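Lmo1340 protein (Listeria monocytogenes, PDB 4NLM) is of unknown function, but is probably a surface lipoprotein built around a YqgU-like six-bladed beta-propeller domain. Local coordinates at residues A[140-150]-A[180-190]. Sequence-based numbering, arbitrary orientation. Where two conformers were deposited one is given.
Sequences YWNDESPEKIM and PFISWYGDNLV
Trp184 reaches from one four-stranded sheet to the next and is gripped on both faces by 140-150. On one face lies selenomethionine Met150: its chain bends at chi3 (71°) to set CE above the five-membered ring, 3° off the normal, while SE makes a Met-aromatic contact with the six-membered ring. The opposite face takes Asn142, with CB over the five-membered ring and ND2 3.1 Å from Trp184 CE3; amide and ring planes lie 43° apart.

The apolar packing continues from Met150, whose CE meets Ile182 CD1 tip to tip at 3.6 Å and also touches Val190 CG2. Ile182 in turn lays CG1 over the Tyr140 ring, off its centre.

One hydrogen bond fixes the indole edge: Trp184 NE1 donates to Tyr140 O at 2.9 Å, nearly in the ring plane; this carbonyl takes Met150 N, its hairpin partner, from its other face. Asn142 and two waters add further polar links. Asn142 ND2 donates to Gly186 O (3.1 Å), while its OD1 accepts from Ser145 N in an Asx motif. Both waters bind Tyr140 OH, one bridging it to Pro180 O and the other to Ile182 N.

The salt bridge lies where the two hairpin loops meet. Asp187 OD1 receives Ser145 OG at 2.6 Å and Lys148 NZ at 2.9 Å from opposite faces of the carboxylate; the extended lysine also bonds Asp187 O, and Asn164 touches its side chain.

The sheets holding strands 148-155 and 182-184, each antiparallel, are consistent with neighbouring propeller blades, joined through one indole held between selenomethionine and asparagine and a salt bridge between hairpin loops, which would favour an ionised Asp187.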
loop_
_atom_site.group_PDB
_atom_site.type_symbol
_atom_site.label_atom_id
_atom_site.label_comp_id
_atom_site.label_asym_id
_atom_site.label_seq_id
_atom_site.Cartn_x
_atom_site.Cartn_y
_atom_site.Cartn_z
ATOM N N TYR A 140 -0.726 9.021 3.297
ATOM C CA TYR A 140 -0.036 9.019 2.009
ATOM C C TYR A 140 1.316 9.668 2.211
ATOM O O TYR A 140 1.406 10.889 2.392
ATOM C CB TYR A 140 -0.855 9.784 0.982
ATOM C CG TYR A 140 -2.202 9.157 0.748
ATOM C CD1 TYR A 140 -2.363 8.146 -0.169
ATOM C CD2 TYR A 140 -3.297 9.524 1.489
ATOM C CE1 TYR A 140 -3.578 7.547 -0.390
ATOM C CE2 TYR A 140 -4.520 8.913 1.298
ATOM C CZ TYR A 140 -4.648 7.938 0.338
ATOM O OH TYR A 140 -5.841 7.309 0.116
ATOM N N TRP A 141 2.364 8.867 2.168
ATOM C CA TRP A 141 3.717 9.373 2.420
ATOM C C TRP A 141 4.330 9.834 1.097
ATOM O O TRP A 141 4.391 9.057 0.169
ATOM C CB TRP A 141 4.568 8.264 3.024
ATOM C CG TRP A 141 5.688 8.730 3.913
ATOM C CD1 TRP A 141 6.500 9.803 3.751
ATOM C CD2 TRP A 141 6.066 8.104 5.149
ATOM N NE1 TRP A 141 7.362 9.870 4.784
ATOM C CE2 TRP A 141 7.121 8.857 5.671
ATOM C CE3 TRP A 141 5.612 6.966 5.857
ATOM C CZ2 TRP A 141 7.725 8.555 6.868
ATOM C CZ3 TRP A 141 6.236 6.651 7.012
ATOM C CH2 TRP A 141 7.246 7.457 7.536
ATOM N N ASN A 142 4.822 11.065 1.010
ATOM C CA ASN A 142 5.381 11.630 -0.213
ATOM C C ASN A 142 6.711 10.983 -0.554
ATOM O O ASN A 142 7.642 11.058 0.207
ATOM C CB ASN A 142 5.483 13.146 -0.003
ATOM C CG ASN A 142 5.837 13.918 -1.257
ATOM O OD1 ASN A 142 6.682 13.520 -2.053
ATOM N ND2 ASN A 142 5.205 15.052 -1.418
ATOM N N ASP A 143 6.748 10.307 -1.693
ATOM C CA ASP A 143 7.946 9.608 -2.119
ATOM C C ASP A 143 9.084 10.567 -2.494
ATOM O O ASP A 143 10.244 10.261 -2.261
ATOM C CB ASP A 143 7.662 8.688 -3.320
ATOM C CG ASP A 143 6.704 7.527 -2.998
ATOM O OD1 ASP A 143 6.485 7.209 -1.822
ATOM O OD2 ASP A 143 6.155 6.904 -3.937
ATOM N N GLU A 144 8.766 11.715 -3.072
ATOM C CA GLU A 144 9.800 12.666 -3.492
ATOM C C GLU A 144 10.374 13.503 -2.357
ATOM O O GLU A 144 11.554 13.860 -2.348
ATOM C CB GLU A 144 9.230 13.588 -4.564
ATOM C CG GLU A 144 9.040 12.894 -5.907
ATOM C CD GLU A 144 8.901 13.853 -7.082
ATOM O OE1 GLU A 144 9.271 15.044 -6.960
ATOM O OE2 GLU A 144 8.446 13.403 -8.154
ATOM N N SER A 145 9.507 13.843 -1.422
ATOM C CA SER A 145 9.851 14.657 -0.273
ATOM C C SER A 145 9.301 13.928 0.932
ATOM O O SER A 145 8.222 14.260 1.450
ATOM C CB SER A 145 9.228 16.050 -0.407
ATOM O OG SER A 145 9.671 16.645 -1.611
ATOM N N PRO A 146 10.060 12.948 1.445
ATOM C CA PRO A 146 9.508 12.141 2.528
ATOM C C PRO A 146 9.402 12.804 3.914
ATOM O O PRO A 146 9.008 12.138 4.890
ATOM C CB PRO A 146 10.375 10.881 2.502
ATOM C CG PRO A 146 11.677 11.376 1.972
ATOM C CD PRO A 146 11.316 12.396 0.932
ATOM N N GLU A 147 9.649 14.098 3.962
ATOM C CA GLU A 147 9.358 14.869 5.138
ATOM C C GLU A 147 7.832 15.137 5.233
ATOM O O GLU A 147 7.322 15.622 6.256
ATOM C CB GLU A 147 10.114 16.187 5.077
ATOM C CG GLU A 147 11.642 16.054 5.244
ATOM C CD GLU A 147 12.444 15.587 4.021
ATOM O OE1 GLU A 147 11.960 15.659 2.869
ATOM O OE2 GLU A 147 13.621 15.180 4.193
ATOM N N LYS A 148 7.113 14.891 4.140
ATOM C CA LYS A 148 5.694 15.215 4.064
ATOM C C LYS A 148 4.796 13.978 4.059
ATOM O O LYS A 148 4.998 13.061 3.244
ATOM C CB LYS A 148 5.382 15.943 2.769
ATOM C CG LYS A 148 6.144 17.225 2.590
ATOM C CD LYS A 148 5.716 17.921 1.318
ATOM C CE LYS A 148 6.716 19.030 1.011
ATOM N NZ LYS A 148 6.248 19.847 -0.133
ATOM N N ILE A 149 3.801 13.974 4.948
ATOM C CA ILE A 149 2.801 12.929 5.005
ATOM C C ILE A 149 1.453 13.603 4.932
ATOM O O ILE A 149 1.085 14.436 5.790
ATOM C CB ILE A 149 2.925 12.069 6.266
ATOM C CG1 ILE A 149 4.306 11.418 6.345
ATOM C CG2 ILE A 149 1.870 10.963 6.278
ATOM C CD1 ILE A 149 4.536 10.647 7.628
HETATM N N MSE A 150 0.689 13.250 3.914
HETATM C CA MSE A 150 -0.653 13.761 3.765
HETATM C C MSE A 150 -1.604 12.725 4.344
HETATM O O MSE A 150 -1.355 11.521 4.268
HETATM C CB MSE A 150 -0.900 13.979 2.271
HETATM C CG MSE A 150 -2.325 14.261 1.825
HETATM SE SE MSE A 150 -2.238 14.824 -0.057
HETATM C CE MSE A 150 -1.771 13.131 -0.965
ATOM N N PRO A 180 -11.577 12.086 -1.381
ATOM C CA PRO A 180 -10.607 11.386 -0.554
ATOM C C PRO A 180 -9.713 10.417 -1.329
ATOM O O PRO A 180 -8.816 9.837 -0.740
ATOM C CB PRO A 180 -11.498 10.631 0.436
ATOM C CG PRO A 180 -12.730 10.330 -0.343
ATOM C CD PRO A 180 -12.926 11.511 -1.252
ATOM N N PHE A 181 -9.971 10.256 -2.626
ATOM C CA PHE A 181 -9.221 9.323 -3.447
ATOM C C PHE A 181 -8.067 10.074 -4.062
ATOM O O PHE A 181 -8.191 10.674 -5.125
ATOM C CB PHE A 181 -10.136 8.706 -4.499
ATOM C CG PHE A 181 -11.427 8.205 -3.931
ATOM C CD1 PHE A 181 -11.429 7.255 -2.910
ATOM C CD2 PHE A 181 -12.640 8.676 -4.406
ATOM C CE1 PHE A 181 -12.615 6.783 -2.381
ATOM C CE2 PHE A 181 -13.827 8.208 -3.879
ATOM C CZ PHE A 181 -13.811 7.267 -2.866
ATOM N N ILE A 182 -6.936 10.000 -3.376
ATOM C CA ILE A 182 -5.788 10.834 -3.695
ATOM C C ILE A 182 -4.452 10.112 -3.706
ATOM O O ILE A 182 -4.343 8.961 -3.273
ATOM C CB ILE A 182 -5.645 11.982 -2.641
ATOM C CG1 ILE A 182 -5.410 11.378 -1.261
ATOM C CG2 ILE A 182 -6.865 12.874 -2.660
ATOM C CD1 ILE A 182 -5.251 12.396 -0.169
ATOM N N SER A 183 -3.464 10.775 -4.298
ATOM C CA SER A 183 -2.095 10.308 -4.282
ATOM C C SER A 183 -1.164 11.483 -4.526
ATOM O O SER A 183 -1.502 12.399 -5.263
ATOM C CB SER A 183 -1.842 9.298 -5.387
ATOM O OG SER A 183 -0.483 8.892 -5.382
ATOM N N TRP A 184 0.013 11.459 -3.929
ATOM C CA TRP A 184 1.009 12.449 -4.271
ATOM C C TRP A 184 1.454 12.205 -5.717
ATOM O O TRP A 184 1.447 11.068 -6.228
ATOM C CB TRP A 184 2.230 12.307 -3.402
ATOM C CG TRP A 184 2.089 12.737 -2.017
ATOM C CD1 TRP A 184 2.013 11.960 -0.928
ATOM C CD2 TRP A 184 2.103 14.084 -1.555
ATOM N NE1 TRP A 184 1.951 12.729 0.214
ATOM C CE2 TRP A 184 1.989 14.045 -0.155
ATOM C CE3 TRP A 184 2.189 15.326 -2.194
ATOM C CZ2 TRP A 184 2.017 15.191 0.621
ATOM C CZ3 TRP A 184 2.163 16.464 -1.425
ATOM C CH2 TRP A 184 2.076 16.394 -0.021
ATOM N N TYR A 185 1.892 13.266 -6.358
ATOM C CA TYR A 185 2.466 13.155 -7.691
ATOM C C TYR A 185 3.834 13.839 -7.776
ATOM O O TYR A 185 4.551 13.645 -8.732
ATOM C CB TYR A 185 1.489 13.621 -8.769
ATOM C CG TYR A 185 1.954 13.274 -10.172
ATOM C CD1 TYR A 185 2.062 11.937 -10.588
ATOM C CD2 TYR A 185 2.272 14.261 -11.073
ATOM C CE1 TYR A 185 2.486 11.615 -11.872
ATOM C CE2 TYR A 185 2.703 13.955 -12.349
ATOM C CZ TYR A 185 2.812 12.640 -12.739
ATOM O OH TYR A 185 3.245 12.368 -14.017
ATOM N N GLY A 186 4.220 14.562 -6.736
ATOM C CA GLY A 186 5.499 15.257 -6.669
ATOM C C GLY A 186 5.616 15.970 -5.321
ATOM O O GLY A 186 4.782 15.788 -4.425
ATOM N N ASP A 187 6.627 16.828 -5.216
ATOM C CA ASP A 187 6.894 17.575 -3.997
ATOM C C ASP A 187 5.632 18.297 -3.501
ATOM O O ASP A 187 5.287 18.193 -2.320
ATOM C CB ASP A 187 8.027 18.571 -4.272
ATOM C CG ASP A 187 8.485 19.349 -3.037
ATOM O OD1 ASP A 187 8.327 18.875 -1.892
ATOM O OD2 ASP A 187 9.057 20.448 -3.229
ATOM N N ASN A 188 4.936 18.978 -4.412
ATOM C CA ASN A 188 3.746 19.779 -4.055
ATOM C C ASN A 188 2.508 19.503 -4.892
ATOM O O ASN A 188 1.596 20.310 -4.925
ATOM C CB ASN A 188 4.060 21.280 -4.183
ATOM C CG ASN A 188 5.024 21.790 -3.120
ATOM O OD1 ASN A 188 4.780 21.641 -1.919
ATOM N ND2 ASN A 188 6.126 22.378 -3.552
ATOM N N LEU A 189 2.473 18.372 -5.569
ATOM C CA LEU A 189 1.380 18.036 -6.463
ATOM C C LEU A 189 0.619 16.815 -5.984
ATOM O O LEU A 189 1.218 15.852 -5.486
ATOM C CB LEU A 189 1.888 17.718 -7.868
ATOM C CG LEU A 189 2.535 18.859 -8.632
ATOM C CD1 LEU A 189 3.150 18.383 -9.938
ATOM C CD2 LEU A 189 1.561 20.000 -8.898
ATOM N N VAL A 190 -0.701 16.848 -6.132
ATOM C CA VAL A 190 -1.543 15.709 -5.765
ATOM C C VAL A 190 -2.508 15.454 -6.903
ATOM O O VAL A 190 -2.902 16.373 -7.618
ATOM C CB VAL A 190 -2.334 15.960 -4.454
ATOM C CG1 VAL A 190 -3.310 17.116 -4.604
ATOM C CG2 VAL A 190 -3.101 14.718 -4.040
HETATM O O HOH W 1 -8.007 8.340 1.409
HETATM O O HOH W 2 -6.855 6.989 -2.410
HETATM O O HOH W 3 8.311 17.329 -7.625
HETATM O O HOH W 4 5.697 11.332 -8.696
#